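Local coordinates for protein PHOX (Pseudomonas fluorescens, PDB 4A9V) that hydrolyses phosphate monoesters as a beta-propeller alkaline phosphatase, using a cofactor built from a mu-oxo-diiron centre and calcium ions, at residues R9-D14 / A486-I491; A327-G332 / G416-R421. One frame throughout, in Å; residues are numbered along the deposited sequence.

Interaction 1 (R9-D14 / A486-I491); sequences RLLGFD and AGRLWI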
loop_
_atom_site.group_PDB
_atom_site.type_symbol
_atom_site.label_atom_id
_atom_site.label_comp_id
_atom_site.label_asym_id
_atom_site.label_seq_id
_atom_site.Cartn_x
_atom_site.Cartn_y
_atom_site.Cartn_z
ATOM N N ARG A 9 26.479 -9.960 -6.449
ATOM C CA ARG A 9 26.047 -10.673 -7.643
ATOM C C ARG A 9 24.831 -9.983 -8.259
ATOM O O ARG A 9 24.625 -10.030 -9.473
ATOM C CB ARG A 9 25.706 -12.121 -7.277
ATOM C CG ARG A 9 25.126 -12.947 -8.411
ATOM C CD ARG A 9 24.557 -14.262 -7.896
ATOM N NE ARG A 9 23.797 -14.091 -6.658
ATOM C CZ ARG A 9 22.472 -13.987 -6.603
ATOM N NH1 ARG A 9 21.763 -13.964 -7.723
ATOM N NH2 ARG A 9 21.861 -13.813 -5.436
ATOM N N LEU A 10 24.098 -9.246 -7.433
ATOM C CA LEU A 10 22.755 -8.813 -7.778
ATOM C C LEU A 10 22.735 -7.378 -8.266
ATOM O O LEU A 10 21.796 -6.982 -8.940
ATOM C CB LEU A 10 21.810 -8.935 -6.582
ATOM C CG LEU A 10 21.367 -10.349 -6.238
ATOM C CD1 LEU A 10 20.588 -10.336 -4.934
ATOM C CD2 LEU A 10 20.529 -10.911 -7.372
ATOM N N LEU A 11 23.589 -6.541 -7.690
ATOM C CA LEU A 11 23.481 -5.107 -7.915
ATOM C C LEU A 11 24.379 -4.677 -9.076
ATOM O O LEU A 11 25.605 -4.674 -8.951
ATOM C CB LEU A 11 23.822 -4.340 -6.637
ATOM C CG LEU A 11 22.938 -4.676 -5.427
ATOM C CD1 LEU A 11 23.393 -3.897 -4.205
ATOM C CD2 LEU A 11 21.464 -4.419 -5.711
ATOM N N GLY A 12 23.766 -4.422 -10.229
ATOM C CA GLY A 12 24.512 -4.281 -11.474
ATOM C C GLY A 12 24.775 -2.845 -11.900
ATOM O O GLY A 12 25.392 -2.617 -12.939
ATOM N N PHE A 13 24.331 -1.883 -11.095
ATOM C CA PHE A 13 24.460 -0.461 -11.413
ATOM C C PHE A 13 25.166 0.263 -10.264
ATOM O O PHE A 13 25.180 -0.218 -9.134
ATOM C CB PHE A 13 23.078 0.153 -11.649
ATOM C CG PHE A 13 22.186 0.123 -10.435
ATOM C CD1 PHE A 13 21.474 -1.023 -10.094
ATOM C CD2 PHE A 13 22.189 1.179 -9.545
ATOM C CE1 PHE A 13 20.776 -1.095 -8.900
ATOM C CE2 PHE A 13 21.499 1.107 -8.348
ATOM C CZ PHE A 13 20.809 -0.040 -8.016
ATOM N N ASP A 14 25.752 1.417 -10.570
ATOM C CA ASP A 14 26.390 2.260 -9.563
ATOM C C ASP A 14 25.359 3.131 -8.867
ATOM O O ASP A 14 24.511 3.745 -9.513
ATOM C CB ASP A 14 27.441 3.163 -10.210
ATOM C CG ASP A 14 28.674 2.406 -10.645
ATOM O OD1 ASP A 14 28.767 1.202 -10.334
ATOM O OD2 ASP A 14 29.635 3.065 -11.095
ATOM N N ALA A 486 15.038 -12.250 -9.870
ATOM C CA ALA A 486 16.430 -12.517 -9.533
ATOM C C ALA A 486 16.686 -12.462 -8.033
ATOM O O ALA A 486 17.720 -12.935 -7.575
ATOM C CB ALA A 486 17.337 -11.535 -10.251
ATOM N N GLY A 487 15.794 -11.818 -7.286
ATOM C CA GLY A 487 15.963 -11.689 -5.844
ATOM C C GLY A 487 16.539 -10.363 -5.379
ATOM O O GLY A 487 16.942 -10.241 -4.225
ATOM N N ARG A 488 16.574 -9.364 -6.259
ATOM C CA ARG A 488 16.834 -8.002 -5.812
ATOM C C ARG A 488 15.631 -7.488 -5.026
ATOM O O ARG A 488 14.495 -7.666 -5.444
ATOM C CB ARG A 488 17.087 -7.077 -7.003
ATOM C CG ARG A 488 18.478 -7.186 -7.615
ATOM C CD ARG A 488 18.603 -6.399 -8.915
ATOM N NE ARG A 488 17.984 -7.100 -10.037
ATOM C CZ ARG A 488 18.610 -7.981 -10.811
ATOM N NH1 ARG A 488 19.885 -8.272 -10.606
ATOM N NH2 ARG A 488 17.940 -8.586 -11.782
ATOM N N LEU A 489 15.907 -6.796 -3.928
ATOM C CA LEU A 489 14.895 -6.122 -3.134
ATOM C C LEU A 489 14.890 -4.638 -3.450
ATOM O O LEU A 489 15.850 -3.924 -3.158
ATOM C CB LEU A 489 15.167 -6.331 -1.640
ATOM C CG LEU A 489 14.180 -5.631 -0.702
ATOM C CD1 LEU A 489 12.767 -6.167 -0.872
ATOM C CD2 LEU A 489 14.642 -5.787 0.742
ATOM N N TRP A 490 13.775 -4.168 -3.978
ATOM C CA TRP A 490 13.596 -2.772 -4.347
ATOM C C TRP A 490 12.860 -2.056 -3.243
ATOM O O TRP A 490 11.882 -2.572 -2.699
ATOM C CB TRP A 490 12.826 -2.691 -5.662
ATOM C CG TRP A 490 13.544 -3.361 -6.801
ATOM C CD1 TRP A 490 13.495 -4.698 -7.171
ATOM C CD2 TRP A 490 14.500 -2.742 -7.710
ATOM N NE1 TRP A 490 14.315 -4.934 -8.239
ATOM C CE2 TRP A 490 14.944 -3.792 -8.617
ATOM C CE3 TRP A 490 14.994 -1.459 -7.871
ATOM C CZ2 TRP A 490 15.837 -3.545 -9.642
ATOM C CZ3 TRP A 490 15.910 -1.225 -8.892
ATOM C CH2 TRP A 490 16.302 -2.239 -9.772
ATOM N N ILE A 491 13.401 -0.910 -2.829
ATOM C CA ILE A 491 12.945 -0.154 -1.664
ATOM C C ILE A 491 12.512 1.238 -2.125
ATOM O O ILE A 491 13.279 1.934 -2.793
ATOM C CB ILE A 491 14.091 0.028 -0.643
ATOM C CG1 ILE A 491 14.609 -1.321 -0.144
ATOM C CG2 ILE A 491 13.634 0.901 0.513
ATOM C CD1 ILE A 491 15.957 -1.246 0.551
HETATM O O HOH W 1 18.999 -13.919 -5.261
HETATM O O HOH W 2 19.644 -14.218 -9.121
#
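R488 helps hold the irregular N-terminal segment 9-14 against the turn between strands 478-483 and 489-493 of a four-stranded antiparallel sheet, consistent with a propeller blade and far from the metal site. Rotation about CA-CB places CG anti to the carbonyl carbon (chi1 -78°), and CG packs 3.9 Å from L10 CB. CD passes 3.2 Å from L10 O, after which the chain bends at chi3 (-77°). NE turns to D484, with which it forms a salt bridge, while NH1 donates to L10 O at 2.8 Å. That bond lies on a carbonyl lone pair and close to the guanidinium plane, with an N-H...O angle of 160°. L10 CB is directed at the turn, and the two methyls spread over it: CD1 lies 3.7 Å from G487 O and CD2 4.3 Å from A486 CB. CG of L10 lies over one face of the R9 guanidinium, toward its rim, 3.5 Å above the plane. R488 is buried, so D484 probably balances its charge while L10 O takes up an N-H; the poorly ordered R9 is tied to A486 O by two bridging waters, the one at NH1 weakly bound, a looser link than the direct R488 bond.

Interaction 2 (A327-G332 / G416-R421); sequences ARFDAG and GGPNPR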
loop_
_atom_site.group_PDB
_atom_site.type_symbol
_atom_site.label_atom_id
_atom_site.label_comp_id
_atom_site.label_asym_id
_atom_site.label_seq_id
_atom_site.Cartn_x
_atom_site.Cartn_y
_atom_site.Cartn_z
ATOM N N ALA A 327 1.136 -10.511 15.099
ATOM C CA ALA A 327 2.503 -10.787 15.526
ATOM C C ALA A 327 2.828 -10.239 16.909
ATOM O O ALA A 327 2.481 -9.098 17.244
ATOM C CB ALA A 327 3.494 -10.233 14.514
ATOM N N ARG A 328 3.651 -11.004 17.625
ATOM C CA ARG A 328 4.410 -10.508 18.766
ATOM C C ARG A 328 5.892 -10.755 18.489
ATOM O O ARG A 328 6.255 -11.770 17.904
ATOM C CB ARG A 328 3.977 -11.216 20.058
ATOM C CG ARG A 328 4.556 -10.594 21.320
ATOM C CD ARG A 328 4.254 -11.407 22.567
ATOM N NE ARG A 328 2.831 -11.441 22.872
ATOM C CZ ARG A 328 2.290 -12.247 23.778
ATOM N NH1 ARG A 328 3.050 -13.133 24.403
ATOM N NH2 ARG A 328 0.986 -12.226 24.003
ATOM N N PHE A 329 6.728 -9.771 18.800
ATOM C CA PHE A 329 8.171 -9.870 18.609
ATOM C C PHE A 329 8.831 -9.759 19.969
ATOM O O PHE A 329 8.477 -8.866 20.751
ATOM C CB PHE A 329 8.676 -8.720 17.737
ATOM C CG PHE A 329 8.102 -8.704 16.346
ATOM C CD1 PHE A 329 6.901 -8.058 16.092
ATOM C CD2 PHE A 329 8.754 -9.320 15.289
ATOM C CE1 PHE A 329 6.334 -8.070 14.832
ATOM C CE2 PHE A 329 8.188 -9.326 14.023
ATOM C CZ PHE A 329 6.953 -8.745 13.807
ATOM N N ASP A 330 9.810 -10.616 20.241
ATOM C CA ASP A 330 10.558 -10.515 21.482
ATOM C C ASP A 330 11.578 -9.383 21.443
ATOM O O ASP A 330 11.626 -8.600 20.499
ATOM C CB ASP A 330 11.186 -11.869 21.865
ATOM C CG ASP A 330 12.426 -12.237 21.047
ATOM O OD1 ASP A 330 12.987 -11.397 20.310
ATOM O OD2 ASP A 330 12.881 -13.387 21.215
ATOM N N ALA A 331 12.270 -9.197 22.558
ATOM C CA ALA A 331 13.164 -8.059 22.736
ATOM C C ALA A 331 14.421 -8.166 21.885
ATOM O O ALA A 331 15.179 -7.207 21.779
ATOM C CB ALA A 331 13.537 -7.917 24.203
ATOM N N GLY A 332 14.706 -9.364 21.386
ATOM C CA GLY A 332 15.910 -9.601 20.618
ATOM C C GLY A 332 17.176 -9.547 21.446
ATOM O O GLY A 332 17.138 -9.474 22.676
ATOM N N GLY A 416 12.497 -1.035 21.996
ATOM C CA GLY A 416 13.110 -2.346 22.080
ATOM C C GLY A 416 12.890 -3.177 20.834
ATOM O O GLY A 416 12.032 -2.869 20.006
ATOM N N GLY A 417 13.603 -4.292 20.753
ATOM C CA GLY A 417 13.366 -5.269 19.698
ATOM C C GLY A 417 13.454 -4.637 18.322
ATOM O O GLY A 417 14.416 -3.928 18.021
ATOM N N PRO A 418 12.421 -4.838 17.494
ATOM C CA PRO A 418 12.466 -4.330 16.130
ATOM C C PRO A 418 12.115 -2.847 16.007
ATOM O O PRO A 418 12.054 -2.328 14.887
ATOM C CB PRO A 418 11.445 -5.204 15.410
ATOM C CG PRO A 418 10.444 -5.542 16.472
ATOM C CD PRO A 418 11.271 -5.735 17.712
ATOM N N ASN A 419 11.898 -2.188 17.152
ATOM C CA ASN A 419 11.626 -0.747 17.218
ATOM C C ASN A 419 12.645 -0.080 18.164
ATOM O O ASN A 419 12.316 0.272 19.300
ATOM C CB ASN A 419 10.184 -0.489 17.677
ATOM C CG ASN A 419 9.160 -1.245 16.839
ATOM O OD1 ASN A 419 8.872 -0.872 15.703
ATOM N ND2 ASN A 419 8.575 -2.291 17.417
ATOM N N PRO A 420 13.908 0.040 17.714
ATOM C CA PRO A 420 15.029 0.244 18.641
ATOM C C PRO A 420 15.346 1.700 19.011
ATOM O O PRO A 420 16.298 1.931 19.758
ATOM C CB PRO A 420 16.205 -0.359 17.883
ATOM C CG PRO A 420 15.861 -0.123 16.449
ATOM C CD PRO A 420 14.379 -0.402 16.390
ATOM N N ARG A 421 14.602 2.666 18.474
ATOM C CA ARG A 421 14.911 4.086 18.692
ATOM C C ARG A 421 13.673 4.870 19.091
ATOM O O ARG A 421 12.667 4.871 18.378
ATOM C CB ARG A 421 15.507 4.718 17.427
ATOM C CG ARG A 421 16.853 4.144 17.027
ATOM C CD ARG A 421 17.406 4.763 15.752
ATOM N NE ARG A 421 16.523 4.514 14.617
ATOM C CZ ARG A 421 16.806 4.838 13.364
ATOM N NH1 ARG A 421 17.969 5.397 13.065
ATOM N NH2 ARG A 421 15.932 4.585 12.405
HETATM O O HOH W 3 15.167 -4.843 23.199
#
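A type II' beta turn from G416 to N419 packs against the end of strand 322-329, where an Asx turn at D330 leads the chain out of the sheet. The first turn is closed by backbone hydrogen bonds in both directions (G416 N to N419 O and N419 N to G416 O), with G417 and P418 at its corners. In the second, G332 N donates to D330 OD1 from above the carboxylate plane, over 2.9 Å. The two turns meet backbone to backbone: the CA atoms of A331 and G417 are 4.1 Å apart, and G417 CA makes a CA-H...O contact of 3.4 Å with A331 O. A water adds a second link, donating to A331 O and accepting from G417 N. G417, at positive phi, brings its CA within 3.8 Å of D330 O as well. Beside it, the ring of P418 crosses F329 obliquely, its CG 3.9 Å from F329 CB and equally near the ring atom CG. F329 also meets W446 edge-to-face. Both W446 and L448 touch P418, and L430 touches F329 and P418 alike, so the turn packs onto the sheet in which strands 322-329, 340-347, 443-451 and 428-434 lie side by side.

How the interactions relate
Near the N terminus, the irregular segment 9-14 precedes strand 30-37 and meets 486-491 much later in the chain, so interaction 1 closes a loop of 471 residues. Interaction 2 is nested inside that loop: the chain leaves strand 322-329 at 327-332, passes through strand 340-347, helices 364-369 and 371-377 and strands 386-391 and 398-402, among others, and comes back at 416-421 after 83 residues. The outer contact joins the N-terminal segment to the four-stranded sheet of 478-526, whereas the inner one ties a connecting loop to the sheet that holds strands 322-329 and 443-451. Their centres lie 28 Å apart and they do not touch, and both are away from the metal cofactor.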